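Long-range contact in glideosome-associated protein 50 (Plasmodium falciparum 3D7, PDB 3TGH), which takes part in the glideosome complex behind parasite gliding and host cell invasion, and may tie that complex to the inner membrane complex: residues A[22-33]-A[273-281]. Numbering follows the deposited sequence. Where two conformers were deposited one is given.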
loop_
_atom_site.group_PDB
_atom_site.type_symbol
_atom_site.label_atom_id
_atom_site.label_comp_id
_atom_site.label_asym_id
_atom_site.label_seq_id
_atom_site.Cartn_x
_atom_site.Cartn_y
_atom_site.Cartn_z
ATOM N N ASN A 22 -15.235 -0.330 11.208
ATOM C CA ASN A 22 -13.794 -0.283 11.009
ATOM C C ASN A 22 -13.273 1.158 10.998
ATOM O O ASN A 22 -12.235 1.448 11.594
ATOM C CB ASN A 22 -13.413 -1.013 9.707
ATOM C CG ASN A 22 -11.986 -1.518 9.710
ATOM O OD1 ASN A 22 -11.437 -1.853 10.755
ATOM N ND2 ASN A 22 -11.379 -1.591 8.528
ATOM N N ALA A 23 -14.011 2.053 10.341
ATOM C CA ALA A 23 -13.643 3.471 10.258
ATOM C C ALA A 23 -13.539 4.126 11.638
ATOM O O ALA A 23 -12.667 4.964 11.874
ATOM C CB ALA A 23 -14.648 4.231 9.385
ATOM N N LYS A 24 -14.424 3.734 12.545
ATOM C CA LYS A 24 -14.411 4.246 13.917
ATOM C C LYS A 24 -13.088 3.907 14.611
ATOM O O LYS A 24 -12.421 4.788 15.159
ATOM C CB LYS A 24 -15.632 3.698 14.674
ATOM C CG LYS A 24 -15.578 3.743 16.194
ATOM C CD LYS A 24 -16.757 2.960 16.782
ATOM C CE LYS A 24 -16.434 2.342 18.132
ATOM N NZ LYS A 24 -17.537 1.430 18.576
ATOM N N TYR A 25 -12.690 2.640 14.553
ATOM C CA TYR A 25 -11.426 2.212 15.160
ATOM C C TYR A 25 -10.207 2.770 14.434
ATOM O O TYR A 25 -9.204 3.092 15.066
ATOM C CB TYR A 25 -11.359 0.684 15.241
ATOM C CG TYR A 25 -12.337 0.112 16.245
ATOM C CD1 TYR A 25 -13.372 -0.730 15.853
ATOM C CD2 TYR A 25 -12.232 0.434 17.592
ATOM C CE1 TYR A 25 -14.275 -1.240 16.790
ATOM C CE2 TYR A 25 -13.121 -0.072 18.530
ATOM C CZ TYR A 25 -14.136 -0.906 18.128
ATOM O OH TYR A 25 -15.007 -1.403 19.074
ATOM N N PHE A 26 -10.302 2.870 13.110
ATOM C CA PHE A 26 -9.260 3.464 12.276
ATOM C C PHE A 26 -8.915 4.866 12.760
ATOM O O PHE A 26 -7.746 5.177 12.992
ATOM C CB PHE A 26 -9.738 3.496 10.818
ATOM C CG PHE A 26 -8.650 3.740 9.801
ATOM C CD1 PHE A 26 -7.552 2.897 9.713
ATOM C CD2 PHE A 26 -8.766 4.774 8.886
ATOM C CE1 PHE A 26 -6.563 3.116 8.751
ATOM C CE2 PHE A 26 -7.779 4.994 7.927
ATOM C CZ PHE A 26 -6.687 4.160 7.863
ATOM N N LYS A 27 -9.939 5.702 12.912
ATOM C CA LYS A 27 -9.772 7.062 13.423
ATOM C C LYS A 27 -9.179 7.089 14.835
ATOM O O LYS A 27 -8.302 7.904 15.125
ATOM C CB LYS A 27 -11.109 7.804 13.426
ATOM C CG LYS A 27 -11.669 8.108 12.039
ATOM C CD LYS A 27 -13.106 8.601 12.154
ATOM C CE LYS A 27 -13.772 8.725 10.813
ATOM N NZ LYS A 27 -15.196 9.126 10.965
ATOM N N GLN A 28 -9.666 6.204 15.700
ATOM C CA GLN A 28 -9.193 6.116 17.089
ATOM C C GLN A 28 -7.700 5.819 17.143
ATOM O O GLN A 28 -6.956 6.493 17.854
ATOM C CB GLN A 28 -9.949 5.022 17.847
ATOM C CG GLN A 28 -9.615 4.953 19.346
ATOM C CD GLN A 28 -10.035 3.646 19.998
ATOM O OE1 GLN A 28 -10.331 2.675 19.319
ATOM N NE2 GLN A 28 -10.044 3.618 21.327
ATOM N N PHE A 29 -7.273 4.809 16.389
ATOM C CA PHE A 29 -5.866 4.408 16.362
ATOM C C PHE A 29 -4.972 5.442 15.706
ATOM O O PHE A 29 -3.863 5.686 16.173
ATOM C CB PHE A 29 -5.686 3.068 15.645
ATOM C CG PHE A 29 -5.887 1.879 16.529
ATOM C CD1 PHE A 29 -7.158 1.465 16.884
ATOM C CD2 PHE A 29 -4.802 1.174 17.014
ATOM C CE1 PHE A 29 -7.347 0.360 17.705
ATOM C CE2 PHE A 29 -4.982 0.067 17.834
ATOM C CZ PHE A 29 -6.259 -0.336 18.177
ATOM N N ILE A 30 -5.435 6.037 14.613
ATOM C CA ILE A 30 -4.642 7.059 13.928
ATOM C C ILE A 30 -4.320 8.222 14.877
ATOM O O ILE A 30 -3.178 8.690 14.927
ATOM C CB ILE A 30 -5.339 7.536 12.640
ATOM C CG1 ILE A 30 -5.144 6.476 11.550
ATOM C CG2 ILE A 30 -4.783 8.885 12.177
ATOM C CD1 ILE A 30 -5.964 6.707 10.317
ATOM N N LYS A 31 -5.319 8.657 15.644
ATOM C CA LYS A 31 -5.124 9.700 16.652
ATOM C C LYS A 31 -4.189 9.225 17.770
ATOM O O LYS A 31 -3.176 9.865 18.058
ATOM C CB LYS A 31 -6.475 10.119 17.244
ATOM C CG LYS A 31 -6.403 11.183 18.337
ATOM C CD LYS A 31 -6.009 12.542 17.784
ATOM C CE LYS A 31 -6.141 13.624 18.848
ATOM N NZ LYS A 31 -5.823 14.977 18.313
ATOM N N ASN A 32 -4.520 8.096 18.386
ATOM C CA ASN A 32 -3.807 7.653 19.587
ATOM C C ASN A 32 -2.376 7.185 19.317
ATOM O O ASN A 32 -1.495 7.373 20.160
ATOM C CB ASN A 32 -4.580 6.542 20.298
ATOM C CG ASN A 32 -5.892 7.025 20.883
ATOM O OD1 ASN A 32 -6.137 8.228 21.001
ATOM N ND2 ASN A 32 -6.751 6.081 21.248
ATOM N N GLU A 33 -2.160 6.580 18.150
ATOM C CA GLU A 33 -0.838 6.091 17.756
ATOM C C GLU A 33 -0.000 7.166 17.058
ATOM O O GLU A 33 1.156 6.912 16.736
ATOM C CB GLU A 33 -0.963 4.872 16.832
ATOM C CG GLU A 33 -1.500 3.614 17.504
ATOM C CD GLU A 33 -0.414 2.740 18.137
ATOM O OE1 GLU A 33 0.794 3.031 17.982
ATOM O OE2 GLU A 33 -0.779 1.742 18.790
ATOM N N ASP A 273 -11.021 -11.301 10.012
ATOM C CA ASP A 273 -11.640 -10.124 10.627
ATOM C C ASP A 273 -11.505 -8.879 9.741
ATOM O O ASP A 273 -10.477 -8.679 9.099
ATOM C CB ASP A 273 -11.005 -9.805 11.987
ATOM C CG ASP A 273 -11.419 -10.771 13.086
ATOM O OD1 ASP A 273 -11.980 -11.845 12.778
ATOM O OD2 ASP A 273 -11.172 -10.440 14.268
ATOM N N ILE A 274 -12.552 -8.058 9.727
ATOM C CA ILE A 274 -12.489 -6.725 9.137
ATOM C C ILE A 274 -11.575 -5.896 10.027
ATOM O O ILE A 274 -11.693 -5.932 11.254
ATOM C CB ILE A 274 -13.903 -6.111 9.011
ATOM C CG1 ILE A 274 -14.655 -6.816 7.888
ATOM C CG2 ILE A 274 -13.846 -4.603 8.740
ATOM C CD1 ILE A 274 -16.128 -6.490 7.836
ATOM N N GLY A 275 -10.633 -5.187 9.414
ATOM C CA GLY A 275 -9.636 -4.462 10.181
ATOM C C GLY A 275 -8.646 -3.679 9.346
ATOM O O GLY A 275 -8.921 -3.321 8.202
ATOM N N PHE A 276 -7.486 -3.416 9.934
ATOM C CA PHE A 276 -6.461 -2.599 9.299
ATOM C C PHE A 276 -5.136 -2.822 10.014
ATOM O O PHE A 276 -5.088 -3.524 11.033
ATOM C CB PHE A 276 -6.868 -1.114 9.336
ATOM C CG PHE A 276 -7.093 -0.571 10.727
ATOM C CD1 PHE A 276 -6.052 0.017 11.437
ATOM C CD2 PHE A 276 -8.344 -0.633 11.316
ATOM C CE1 PHE A 276 -6.252 0.499 12.721
ATOM C CE2 PHE A 276 -8.563 -0.145 12.590
ATOM C CZ PHE A 276 -7.519 0.429 13.297
ATOM N N CYS A 277 -4.067 -2.215 9.500
ATOM C CA CYS A 277 -2.751 -2.301 10.132
ATOM C C CYS A 277 -2.204 -0.944 10.524
ATOM O O CYS A 277 -2.482 0.058 9.863
ATOM C CB CYS A 277 -1.743 -2.917 9.180
ATOM S SG CYS A 277 -2.066 -4.597 8.778
ATOM N N VAL A 278 -1.404 -0.934 11.584
ATOM C CA VAL A 278 -0.602 0.221 11.940
ATOM C C VAL A 278 0.861 -0.227 11.983
ATOM O O VAL A 278 1.185 -1.272 12.554
ATOM C CB VAL A 278 -1.039 0.822 13.282
ATOM C CG1 VAL A 278 -0.131 1.991 13.655
ATOM C CG2 VAL A 278 -2.497 1.273 13.200
ATOM N N HIS A 279 1.737 0.557 11.362
ATOM C CA HIS A 279 3.139 0.186 11.206
ATOM C C HIS A 279 3.993 1.264 11.842
ATOM O O HIS A 279 3.691 2.444 11.709
ATOM C CB HIS A 279 3.525 0.062 9.734
ATOM C CG HIS A 279 2.569 -0.736 8.908
ATOM N ND1 HIS A 279 2.742 -2.078 8.654
ATOM C CD2 HIS A 279 1.440 -0.371 8.254
ATOM C CE1 HIS A 279 1.757 -2.508 7.882
ATOM N NE2 HIS A 279 0.954 -1.491 7.627
ATOM N N GLU A 280 5.058 0.845 12.512
ATOM C CA GLU A 280 5.972 1.758 13.187
ATOM C C GLU A 280 7.412 1.467 12.735
ATOM O O GLU A 280 7.918 0.361 12.935
ATOM C CB GLU A 280 5.841 1.600 14.712
ATOM C CG GLU A 280 4.398 1.742 15.250
ATOM C CD GLU A 280 4.215 1.277 16.703
ATOM O OE1 GLU A 280 5.157 0.721 17.312
ATOM O OE2 GLU A 280 3.102 1.463 17.238
ATOM N N LEU A 281 8.061 2.454 12.119
ATOM C CA LEU A 281 9.472 2.342 11.737
ATOM C C LEU A 281 10.303 3.005 12.823
ATOM O O LEU A 281 9.994 4.125 13.240
ATOM C CB LEU A 281 9.754 3.038 10.407
ATOM C CG LEU A 281 9.421 2.316 9.099
ATOM C CD1 LEU A 281 8.053 1.713 9.124
ATOM C CD2 LEU A 281 9.569 3.287 7.932
#
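Helix-on-sheet packing in the metallophosphoesterase fold is exemplified here by helix 17-32, which lies almost parallel to strand 275-282: the segments cross at -15°, their axes approaching to 8.6 Å. F276 makes the largest contribution to the contact. With chi1 at 59°, its CG is flanked by backbone N and carbonyl carbon, and the ring is directed at the helix, between the side chains of F26 and F29. F26 presents its edge to one face of that ring, a T-shaped pair with planes 80° apart, and F26 CD1 stands 3.6 Å from F276 CG. The roles then reverse, for F276 turns its own edge toward the face of F29 in an offset edge-to-face pair, F276 CZ lying 3.8 Å from F29 CD1. CA of F26 adds an off-centre CH-pi contact, 4.0 Å from the centroid of the F276 ring. Towards the start of the strand, where I274 CG2 packs against N22 CB, a polar contact joins the apolar ones. N22 ND2 donates to G275 O (3.0 Å), reaching the carbonyl from above its plane; the same nitrogen also bonds to G253 O, so two acceptors fix the amide's rotation. N22 OD1, by contrast, is buried without a polar partner and sits 3.4 Å from F276 CD2, at the ring edge. Farther along, V278 packs loosely against F29. The close approach of E33 to E280 is doubtful, since E280 has two conformers; K289 salt-bridges E33. Strand 275-282 runs between strands 4-8 and 285-292, which the helix reaches through F26 on A7 and F29 on V291.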